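Local coordinates for ThiJ/pfpI family protein (Bacillus anthracis, PDB 3EFE) that is of unconfirmed function but belongs to the DJ-1/PfpI family of the glutaminase I clan, whose members include proteases, chaperones and other stress-response proteins, at residues 44-50 with 62-67; 12-18 with 53-59; 67-72 with 93-97. Residues are numbered along the deposited sequence.

Interaction 1: residues 44-50 with 62-67; sequences ITVGANK and KPDISL
The end of strand 43-47 and the short strand 65-66 lie side by side in parallel, Val46 against Ile65 (CA-CA 5.0 Å) and Gly47 against Ser66 (4.9 Å). The ladder runs from Ile65 N to Thr45 O (3.2 Å), from Gly47 N to Ile65 O (3.0 Å) and, weakly, from Leu67 N to Gly47 O (2.8 Å). Just before it, Asp64 (chi1 m) turns back: its OD2 accepts Thr45 N at 3.0 Å, while Asp64 N donates to Thr45 OG1 at 3.0 Å, the Thr45 rotamer being p. A water joins Thr45 OG1 (2.8 Å) to Lys62 O (2.7 Å). On one face Ile65 fits between Ile44 and Val46, with Ile44 CG2 to Ile65 CD1 4.0 Å and Val46 CB to Ile65 CG1 3.9 Å, and Phe9 packs on all three. On the other, the bare CA of Gly47 makes the hollow for the Pro63 ring, Pro63 CB lying 3.9 Å from Gly47 N. After Gly47 the chain bends round, and Lys50 curls over Ser66 (Lys50 CG to Ser66 CB 3.8 Å) until Lys50 NZ bonds Pro63 O at 3.1 Å. Strand 65-66 thus forms one edge, within the chain, of the mixed, mostly parallel core sheet of the DJ-1/PfpI alpha/beta fold.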
loop_
_atom_site.group_PDB
_atom_site.type_symbol
_atom_site.label_atom_id
_atom_site.label_comp_id
_atom_site.label_asym_id
_atom_site.label_seq_id
_atom_site.Cartn_x
_atom_site.Cartn_y
_atom_site.Cartn_z
ATOM N N ILE D 44 -5.615 7.863 -13.023
ATOM C CA ILE D 44 -6.075 6.974 -14.125
ATOM C C ILE D 44 -5.173 5.754 -14.264
ATOM O O ILE D 44 -3.958 5.863 -14.531
ATOM C CB ILE D 44 -6.143 7.709 -15.492
ATOM C CG1 ILE D 44 -6.905 9.035 -15.344
ATOM C CG2 ILE D 44 -6.852 6.795 -16.559
ATOM C CD1 ILE D 44 -6.364 10.171 -16.230
ATOM N N THR D 45 -5.721 4.578 -14.075
ATOM C CA THR D 45 -4.901 3.381 -14.243
ATOM C C THR D 45 -4.699 3.086 -15.761
ATOM O O THR D 45 -5.658 3.121 -16.524
ATOM C CB THR D 45 -5.423 2.143 -13.442
ATOM O OG1 THR D 45 -6.680 1.738 -13.916
ATOM C CG2 THR D 45 -5.531 2.436 -11.963
ATOM N N VAL D 46 -3.444 2.869 -16.185
ATOM C CA VAL D 46 -3.163 2.527 -17.588
ATOM C C VAL D 46 -2.460 1.178 -17.727
ATOM O O VAL D 46 -1.509 0.910 -17.068
ATOM C CB VAL D 46 -2.444 3.623 -18.414
ATOM C CG1 VAL D 46 -1.761 4.697 -17.595
ATOM C CG2 VAL D 46 -1.475 2.972 -19.368
ATOM N N GLY D 47 -3.024 0.303 -18.546
ATOM C CA GLY D 47 -2.555 -1.060 -18.722
ATOM C C GLY D 47 -1.816 -1.102 -20.017
ATOM O O GLY D 47 -1.928 -0.137 -20.824
ATOM N N ALA D 48 -1.046 -2.182 -20.224
ATOM C CA ALA D 48 -0.426 -2.440 -21.550
ATOM C C ALA D 48 -1.552 -2.591 -22.562
ATOM O O ALA D 48 -1.384 -2.225 -23.712
ATOM C CB ALA D 48 0.491 -3.699 -21.562
ATOM N N ASN D 49 -2.681 -3.134 -22.094
ATOM C CA ASN D 49 -3.907 -3.273 -22.810
ATOM C C ASN D 49 -5.049 -3.321 -21.757
ATOM O O ASN D 49 -4.790 -3.208 -20.572
ATOM C CB ASN D 49 -3.873 -4.570 -23.557
ATOM C CG ASN D 49 -3.812 -5.759 -22.615
ATOM O OD1 ASN D 49 -4.382 -5.755 -21.508
ATOM N ND2 ASN D 49 -3.124 -6.797 -23.052
ATOM N N LYS D 50 -6.298 -3.544 -22.195
ATOM C CA LYS D 50 -7.506 -3.372 -21.373
ATOM C C LYS D 50 -7.817 -4.566 -20.495
ATOM O O LYS D 50 -8.742 -4.532 -19.691
ATOM C CB LYS D 50 -8.695 -2.997 -22.270
ATOM C CG LYS D 50 -8.508 -1.582 -22.913
ATOM C CD LYS D 50 -9.735 -0.569 -22.766
ATOM C CE LYS D 50 -10.062 -0.142 -21.279
ATOM N NZ LYS D 50 -10.237 -1.336 -20.278
ATOM N N LYS D 62 -9.222 -3.576 -13.136
ATOM C CA LYS D 62 -9.637 -3.279 -14.491
ATOM C C LYS D 62 -8.975 -1.995 -14.868
ATOM O O LYS D 62 -9.279 -0.954 -14.256
ATOM C CB LYS D 62 -11.175 -3.129 -14.539
ATOM C CG LYS D 62 -11.821 -2.904 -15.930
ATOM C CD LYS D 62 -11.351 -3.979 -16.992
ATOM C CE LYS D 62 -12.025 -3.820 -18.423
ATOM N NZ LYS D 62 -13.361 -3.127 -18.348
ATOM N N PRO D 63 -8.025 -2.041 -15.830
ATOM C CA PRO D 63 -7.394 -0.801 -16.260
ATOM C C PRO D 63 -8.433 0.151 -16.837
ATOM O O PRO D 63 -9.388 -0.273 -17.516
ATOM C CB PRO D 63 -6.381 -1.267 -17.328
ATOM C CG PRO D 63 -6.122 -2.615 -16.996
ATOM C CD PRO D 63 -7.455 -3.172 -16.575
ATOM N N ASP D 64 -8.271 1.424 -16.494
ATOM C CA ASP D 64 -9.104 2.498 -17.026
ATOM C C ASP D 64 -8.929 2.646 -18.510
ATOM O O ASP D 64 -9.920 2.746 -19.221
ATOM C CB ASP D 64 -8.766 3.832 -16.366
ATOM C CG ASP D 64 -9.283 3.907 -14.962
ATOM O OD1 ASP D 64 -10.271 3.223 -14.711
ATOM O OD2 ASP D 64 -8.701 4.610 -14.111
ATOM N N ILE D 65 -7.692 2.724 -18.957
ATOM C CA ILE D 65 -7.373 2.854 -20.330
ATOM C C ILE D 65 -6.150 1.983 -20.676
ATOM O O ILE D 65 -5.477 1.421 -19.794
ATOM C CB ILE D 65 -7.095 4.355 -20.697
ATOM C CG1 ILE D 65 -5.702 4.836 -20.175
ATOM C CG2 ILE D 65 -8.280 5.259 -20.253
ATOM C CD1 ILE D 65 -5.453 6.362 -20.264
ATOM N N SER D 66 -5.874 1.885 -21.971
ATOM C CA SER D 66 -4.794 1.087 -22.495
ATOM C C SER D 66 -3.700 2.034 -22.848
ATOM O O SER D 66 -3.949 3.186 -22.980
ATOM C CB SER D 66 -5.267 0.234 -23.708
ATOM O OG SER D 66 -5.101 0.901 -24.960
ATOM N N LEU D 67 -2.464 1.569 -22.943
ATOM C CA LEU D 67 -1.364 2.490 -23.240
ATOM C C LEU D 67 -1.650 3.345 -24.471
ATOM O O LEU D 67 -1.371 4.529 -24.469
ATOM C CB LEU D 67 -0.057 1.726 -23.415
ATOM C CG LEU D 67 1.212 2.564 -23.650
ATOM C CD1 LEU D 67 1.351 3.719 -22.640
ATOM C CD2 LEU D 67 2.476 1.639 -23.660
HETATM O O HOH W 1 -8.502 0.587 -12.185
#

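Interaction 2: residues 12-18 with 53-59; sequences VFNTMSD and ITTMGGL
Backbone bonds set the spacing of the 12-18 loop and the segment 53-59. A type II turn from Phe13 to Met16, with Thr15 at phi 94°, points Thr15 N at Thr54 O (2.8 Å), and Met56 N then reaches Met16 O (2.9 Å); CA atoms pair as Asn14 with Ile53 (4.7 Å) and Thr15 with Met56 (4.4 Å). The facing segment leaves strand 53-54 through a type I turn from Thr55 to Gly58, inside a beta hairpin completed by strand 60-61, while 12-18 follows strand 8-11 and leads into helix 18-30 of the alpha/beta fold, so the contact ties the hairpin to the first strand-to-helix connection. Carboxylate bonds come from Asp18 (chi1 m): OD1 accepts Thr55 OG1 at 2.7 Å and OD2 accepts Gly57 N at 2.8 Å, where a CB on Gly57 would clash. Thr55 OG1 (chi1 p) also accepts Leu59 N at 3.0 Å. Apolar packing centres on Ile53 (chi1 and chi2 both p), which points at the other segment: Ile53 CG1 lies 4.0 Å from Val12 CB and Ile53 CD1 4.1 Å from Met16 SD. Met16 CG meets Thr55 CG2 at 3.8 Å. From the second subunit, Ile25 packs on Asp18, Ser30 on Met56 and Leu10 on Leu59.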
loop_
_atom_site.group_PDB
_atom_site.type_symbol
_atom_site.label_atom_id
_atom_site.label_comp_id
_atom_site.label_asym_id
_atom_site.label_seq_id
_atom_site.Cartn_x
_atom_site.Cartn_y
_atom_site.Cartn_z
ATOM N N VAL D 12 -0.556 -0.132 -14.568
ATOM C CA VAL D 12 -1.045 -1.377 -13.924
ATOM C C VAL D 12 -0.712 -2.625 -14.766
ATOM O O VAL D 12 -0.920 -2.639 -15.978
ATOM C CB VAL D 12 -2.623 -1.278 -13.499
ATOM C CG1 VAL D 12 -2.808 -0.115 -12.517
ATOM C CG2 VAL D 12 -3.525 -1.145 -14.669
ATOM N N PHE D 13 -0.146 -3.640 -14.103
ATOM C CA PHE D 13 0.354 -4.903 -14.734
ATOM C C PHE D 13 0.329 -6.042 -13.757
ATOM O O PHE D 13 0.433 -5.834 -12.553
ATOM C CB PHE D 13 1.763 -4.791 -15.309
ATOM C CG PHE D 13 2.791 -4.284 -14.332
ATOM C CD1 PHE D 13 3.638 -5.153 -13.701
ATOM C CD2 PHE D 13 2.902 -2.911 -14.062
ATOM C CE1 PHE D 13 4.549 -4.703 -12.820
ATOM C CE2 PHE D 13 3.804 -2.443 -13.167
ATOM C CZ PHE D 13 4.641 -3.334 -12.540
ATOM N N ASN D 14 0.221 -7.266 -14.292
ATOM C CA ASN D 14 0.195 -8.432 -13.452
ATOM C C ASN D 14 1.429 -8.402 -12.617
ATOM O O ASN D 14 2.504 -8.188 -13.164
ATOM C CB ASN D 14 0.262 -9.727 -14.249
ATOM C CG ASN D 14 -1.043 -10.086 -14.950
ATOM O OD1 ASN D 14 -0.980 -10.569 -16.065
ATOM N ND2 ASN D 14 -2.206 -9.865 -14.320
ATOM N N THR D 15 1.265 -8.628 -11.306
ATOM C CA THR D 15 2.389 -8.757 -10.399
ATOM C C THR D 15 2.754 -7.423 -9.723
ATOM O O THR D 15 3.671 -7.398 -8.920
ATOM C CB THR D 15 3.676 -9.346 -11.145
ATOM O OG1 THR D 15 3.591 -10.801 -11.242
ATOM C CG2 THR D 15 4.890 -8.973 -10.471
ATOM N N MET D 16 2.062 -6.306 -10.040
ATOM C CA MET D 16 2.499 -5.015 -9.433
ATOM C C MET D 16 2.468 -5.127 -7.922
ATOM O O MET D 16 1.570 -5.736 -7.318
ATOM C CB MET D 16 1.735 -3.810 -9.962
ATOM C CG MET D 16 0.181 -3.812 -9.853
ATOM S SD MET D 16 -0.630 -2.429 -10.583
ATOM C CE MET D 16 0.363 -1.292 -10.111
ATOM N N SER D 17 3.518 -4.615 -7.325
ATOM C CA SER D 17 3.717 -4.616 -5.857
ATOM C C SER D 17 2.840 -3.566 -5.111
ATOM O O SER D 17 3.118 -2.403 -5.200
ATOM C CB SER D 17 5.195 -4.350 -5.611
ATOM O OG SER D 17 5.982 -5.388 -6.211
ATOM N N ASP D 18 1.848 -4.030 -4.352
ATOM C CA ASP D 18 0.799 -3.224 -3.721
ATOM C C ASP D 18 1.276 -2.202 -2.716
ATOM O O ASP D 18 0.691 -1.105 -2.602
ATOM C CB ASP D 18 -0.209 -4.121 -2.969
ATOM C CG ASP D 18 -0.854 -5.192 -3.889
ATOM O OD1 ASP D 18 -2.069 -5.166 -4.129
ATOM O OD2 ASP D 18 -0.119 -6.044 -4.366
ATOM N N ILE D 53 -5.686 -7.174 -14.706
ATOM C CA ILE D 53 -4.385 -7.506 -14.133
ATOM C C ILE D 53 -4.665 -7.931 -12.714
ATOM O O ILE D 53 -5.727 -7.672 -12.176
ATOM C CB ILE D 53 -3.410 -6.311 -14.245
ATOM C CG1 ILE D 53 -3.713 -5.154 -13.269
ATOM C CG2 ILE D 53 -3.505 -5.737 -15.644
ATOM C CD1 ILE D 53 -3.224 -5.305 -11.865
ATOM N N THR D 54 -3.737 -8.660 -12.137
ATOM C CA THR D 54 -3.811 -9.178 -10.773
ATOM C C THR D 54 -2.525 -8.662 -10.030
ATOM O O THR D 54 -1.383 -8.865 -10.494
ATOM C CB THR D 54 -3.813 -10.709 -10.803
ATOM O OG1 THR D 54 -4.918 -11.174 -11.589
ATOM C CG2 THR D 54 -3.944 -11.296 -9.365
ATOM N N THR D 55 -2.692 -7.952 -8.933
ATOM C CA THR D 55 -1.510 -7.439 -8.218
ATOM C C THR D 55 -0.762 -8.589 -7.599
ATOM O O THR D 55 -1.284 -9.650 -7.567
ATOM C CB THR D 55 -1.870 -6.333 -7.162
ATOM O OG1 THR D 55 -2.612 -6.906 -6.103
ATOM C CG2 THR D 55 -2.682 -5.182 -7.808
ATOM N N MET D 56 0.486 -8.394 -7.151
ATOM C CA MET D 56 1.156 -9.353 -6.247
ATOM C C MET D 56 0.328 -9.756 -5.058
ATOM O O MET D 56 0.449 -10.881 -4.621
ATOM C CB MET D 56 2.531 -8.810 -5.759
ATOM C CG MET D 56 3.455 -9.834 -4.970
ATOM S SD MET D 56 4.907 -8.998 -4.391
ATOM C CE MET D 56 5.545 -10.204 -3.303
ATOM N N GLY D 57 -0.485 -8.843 -4.510
ATOM C CA GLY D 57 -1.356 -9.131 -3.429
ATOM C C GLY D 57 -2.637 -9.830 -3.867
ATOM O O GLY D 57 -3.415 -10.274 -3.045
ATOM N N GLY D 58 -2.867 -9.975 -5.162
ATOM C CA GLY D 58 -3.981 -10.793 -5.646
ATOM C C GLY D 58 -5.195 -10.001 -6.009
ATOM O O GLY D 58 -6.246 -10.561 -6.199
ATOM N N LEU D 59 -5.081 -8.671 -6.103
ATOM C CA LEU D 59 -6.238 -7.853 -6.401
ATOM C C LEU D 59 -6.460 -7.806 -7.900
ATOM O O LEU D 59 -5.570 -7.462 -8.602
ATOM C CB LEU D 59 -6.024 -6.469 -5.853
ATOM C CG LEU D 59 -5.722 -6.248 -4.366
ATOM C CD1 LEU D 59 -5.469 -4.714 -4.258
ATOM C CD2 LEU D 59 -6.879 -6.764 -3.448
#

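Interaction 3: residues 67-72 with 93-97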
loop_
_atom_site.group_PDB
_atom_site.type_symbol
_atom_site.label_atom_id
_atom_site.label_comp_id
_atom_site.label_asym_id
_atom_site.label_seq_id
_atom_site.Cartn_x
_atom_site.Cartn_y
_atom_site.Cartn_z
ATOM N N LEU D 67 -2.464 1.569 -22.943
ATOM C CA LEU D 67 -1.364 2.490 -23.240
ATOM C C LEU D 67 -1.650 3.345 -24.471
ATOM O O LEU D 67 -1.371 4.529 -24.469
ATOM C CB LEU D 67 -0.057 1.726 -23.415
ATOM C CG LEU D 67 1.212 2.564 -23.650
ATOM C CD1 LEU D 67 1.351 3.719 -22.640
ATOM C CD2 LEU D 67 2.476 1.639 -23.660
ATOM N N ASP D 68 -2.210 2.756 -25.522
ATOM C CA ASP D 68 -2.611 3.504 -26.734
ATOM C C ASP D 68 -3.445 4.744 -26.471
ATOM O O ASP D 68 -3.128 5.813 -26.960
ATOM C CB ASP D 68 -3.471 2.636 -27.624
ATOM C CG ASP D 68 -2.678 1.846 -28.607
ATOM O OD1 ASP D 68 -1.454 2.153 -28.757
ATOM O OD2 ASP D 68 -3.299 0.920 -29.225
ATOM N N GLU D 69 -4.523 4.559 -25.715
ATOM C CA GLU D 69 -5.464 5.614 -25.313
ATOM C C GLU D 69 -4.859 6.737 -24.460
ATOM O O GLU D 69 -5.530 7.669 -24.159
ATOM C CB GLU D 69 -6.619 4.963 -24.540
ATOM C CG GLU D 69 -7.649 4.216 -25.415
ATOM C CD GLU D 69 -8.333 3.008 -24.709
ATOM O OE1 GLU D 69 -8.074 2.753 -23.519
ATOM O OE2 GLU D 69 -9.145 2.294 -25.354
ATOM N N CYS D 70 -3.580 6.659 -24.102
ATOM C CA CYS D 70 -2.995 7.536 -23.094
ATOM C C CYS D 70 -2.071 8.523 -23.722
ATOM O O CYS D 70 -1.276 8.142 -24.559
ATOM C CB CYS D 70 -2.182 6.675 -22.100
ATOM S SG CYS D 70 -1.047 7.609 -21.026
ATOM N N THR D 71 -2.138 9.772 -23.281
ATOM C CA THR D 71 -1.245 10.842 -23.741
ATOM C C THR D 71 -0.472 11.367 -22.546
ATOM O O THR D 71 -1.067 11.687 -21.523
ATOM C CB THR D 71 -2.044 12.032 -24.370
ATOM O OG1 THR D 71 -2.933 11.511 -25.361
ATOM C CG2 THR D 71 -1.111 13.105 -25.031
ATOM N N LEU D 72 0.855 11.424 -22.678
ATOM C CA LEU D 72 1.716 11.920 -21.611
ATOM C C LEU D 72 2.183 13.291 -22.039
ATOM O O LEU D 72 2.622 13.477 -23.156
ATOM C CB LEU D 72 2.905 10.959 -21.337
ATOM C CG LEU D 72 2.789 9.742 -20.378
ATOM C CD1 LEU D 72 1.547 9.768 -19.401
ATOM C CD2 LEU D 72 2.864 8.416 -21.140
ATOM N N PRO D 93 6.640 -1.428 -25.058
ATOM C CA PRO D 93 6.004 -0.227 -25.572
ATOM C C PRO D 93 5.939 0.952 -24.552
ATOM O O PRO D 93 6.335 2.060 -24.905
ATOM C CB PRO D 93 4.619 -0.727 -25.993
ATOM C CG PRO D 93 4.735 -2.170 -26.074
ATOM C CD PRO D 93 5.724 -2.571 -25.068
ATOM N N ILE D 94 5.516 0.720 -23.303
ATOM C CA ILE D 94 5.535 1.817 -22.326
ATOM C C ILE D 94 6.935 2.319 -22.075
ATOM O O ILE D 94 7.149 3.505 -21.867
ATOM C CB ILE D 94 4.793 1.543 -20.957
ATOM C CG1 ILE D 94 4.322 2.906 -20.369
ATOM C CG2 ILE D 94 5.632 0.656 -20.001
ATOM C CD1 ILE D 94 3.657 2.912 -19.072
ATOM N N LEU D 95 7.905 1.439 -22.153
ATOM C CA LEU D 95 9.271 1.799 -21.809
ATOM C C LEU D 95 9.834 2.694 -22.914
ATOM O O LEU D 95 10.699 3.549 -22.649
ATOM C CB LEU D 95 10.058 0.519 -21.569
ATOM C CG LEU D 95 10.825 0.161 -20.275
ATOM C CD1 LEU D 95 10.451 0.856 -19.002
ATOM C CD2 LEU D 95 10.794 -1.346 -20.111
ATOM N N GLU D 96 9.285 2.581 -24.132
ATOM C CA GLU D 96 9.723 3.427 -25.250
ATOM C C GLU D 96 9.141 4.800 -25.090
ATOM O O GLU D 96 9.870 5.808 -25.179
ATOM C CB GLU D 96 9.400 2.778 -26.598
ATOM C CG GLU D 96 10.289 1.457 -26.781
ATOM C CD GLU D 96 10.048 0.602 -28.086
ATOM O OE1 GLU D 96 9.048 0.855 -28.851
ATOM O OE2 GLU D 96 10.835 -0.368 -28.303
ATOM N N ARG D 97 7.847 4.809 -24.765
ATOM C CA ARG D 97 7.020 6.002 -24.532
ATOM C C ARG D 97 7.514 6.801 -23.388
ATOM O O ARG D 97 7.251 7.959 -23.341
ATOM C CB ARG D 97 5.584 5.606 -24.163
ATOM C CG ARG D 97 4.807 4.757 -25.176
ATOM C CD ARG D 97 4.007 5.559 -26.196
ATOM N NE ARG D 97 3.445 6.773 -25.616
ATOM C CZ ARG D 97 2.189 6.960 -25.185
ATOM N NH1 ARG D 97 1.239 6.047 -25.302
ATOM N NH2 ARG D 97 1.890 8.133 -24.658
#
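This is a loop-to-helix contact, made by one long arginine and one leucine, between the turn that follows strand 65-66 and the first part of helix 92-104. The loop 67-72 opens with a type I turn from Leu67 to Cys70, closed by Cys70 N on Leu67 O at 3.1 Å, and this brings the carbonyls of Leu67 and Cys70 to the same side. Arg97 reaches across to them. Its NH2 donates to Cys70 O at 3.2 Å, the best-shaped of the three bonds; its NH1 adds weak bonds to Leu67 O at 3.1 Å and to Cys70 O at 3.4 Å. Both oxygens lie near the plane of the guanidinium, at its edge, so the group serves as a clamp on backbone carbonyls with no acidic side chain from the loop. Chi1 and chi2 of Arg97 are both m, which carries the side chain off the helix toward the turn. The apolar half belongs to Leu67 (chi1 t, chi2 p), which points at the helix: Leu67 CD2 is 3.6 Å from Ile94 CB and 4.0 Å from Pro93 CB, and only 3.2 Å from Ile94 N. Leu67 CD1 also lies 3.5 Å from Arg97 NH1, and Leu72 CD2 comes within 3.7 Å of Arg97 NH2, so aliphatic groups also lie close to the charged end. Farther in, Cys70 and Leu72 rest on Phe9 and Ile94 on Tyr11, both of strand 8-11, whereas Leu95, on the side of helix 92-104 turned from the loop, packs against Ala117 and Leu118 of helix 113-119.

The three contacts gather round strand 8-11 and its exit. Interactions 1 and 2 have centres 13 Å apart and interleave along the chain (12-18, 44-50, 53-59, 62-67); they meet where Val46 O probably accepts Val12 N at 2.9 Å. Interaction 3 follows both in sequence. Its centre is 10 Å from that of interaction 1, with which it shares Leu67, so the residue just after strand 65-66 serves both the sheet edge and the packing on helix 92-104. Interactions 2 and 3 do not touch, their nearest atoms being about 7 Å apart. Interactions 1 and 2 also touch the second subunit, bringing this sheet edge and hairpin against it; interaction 3 stays within the chain.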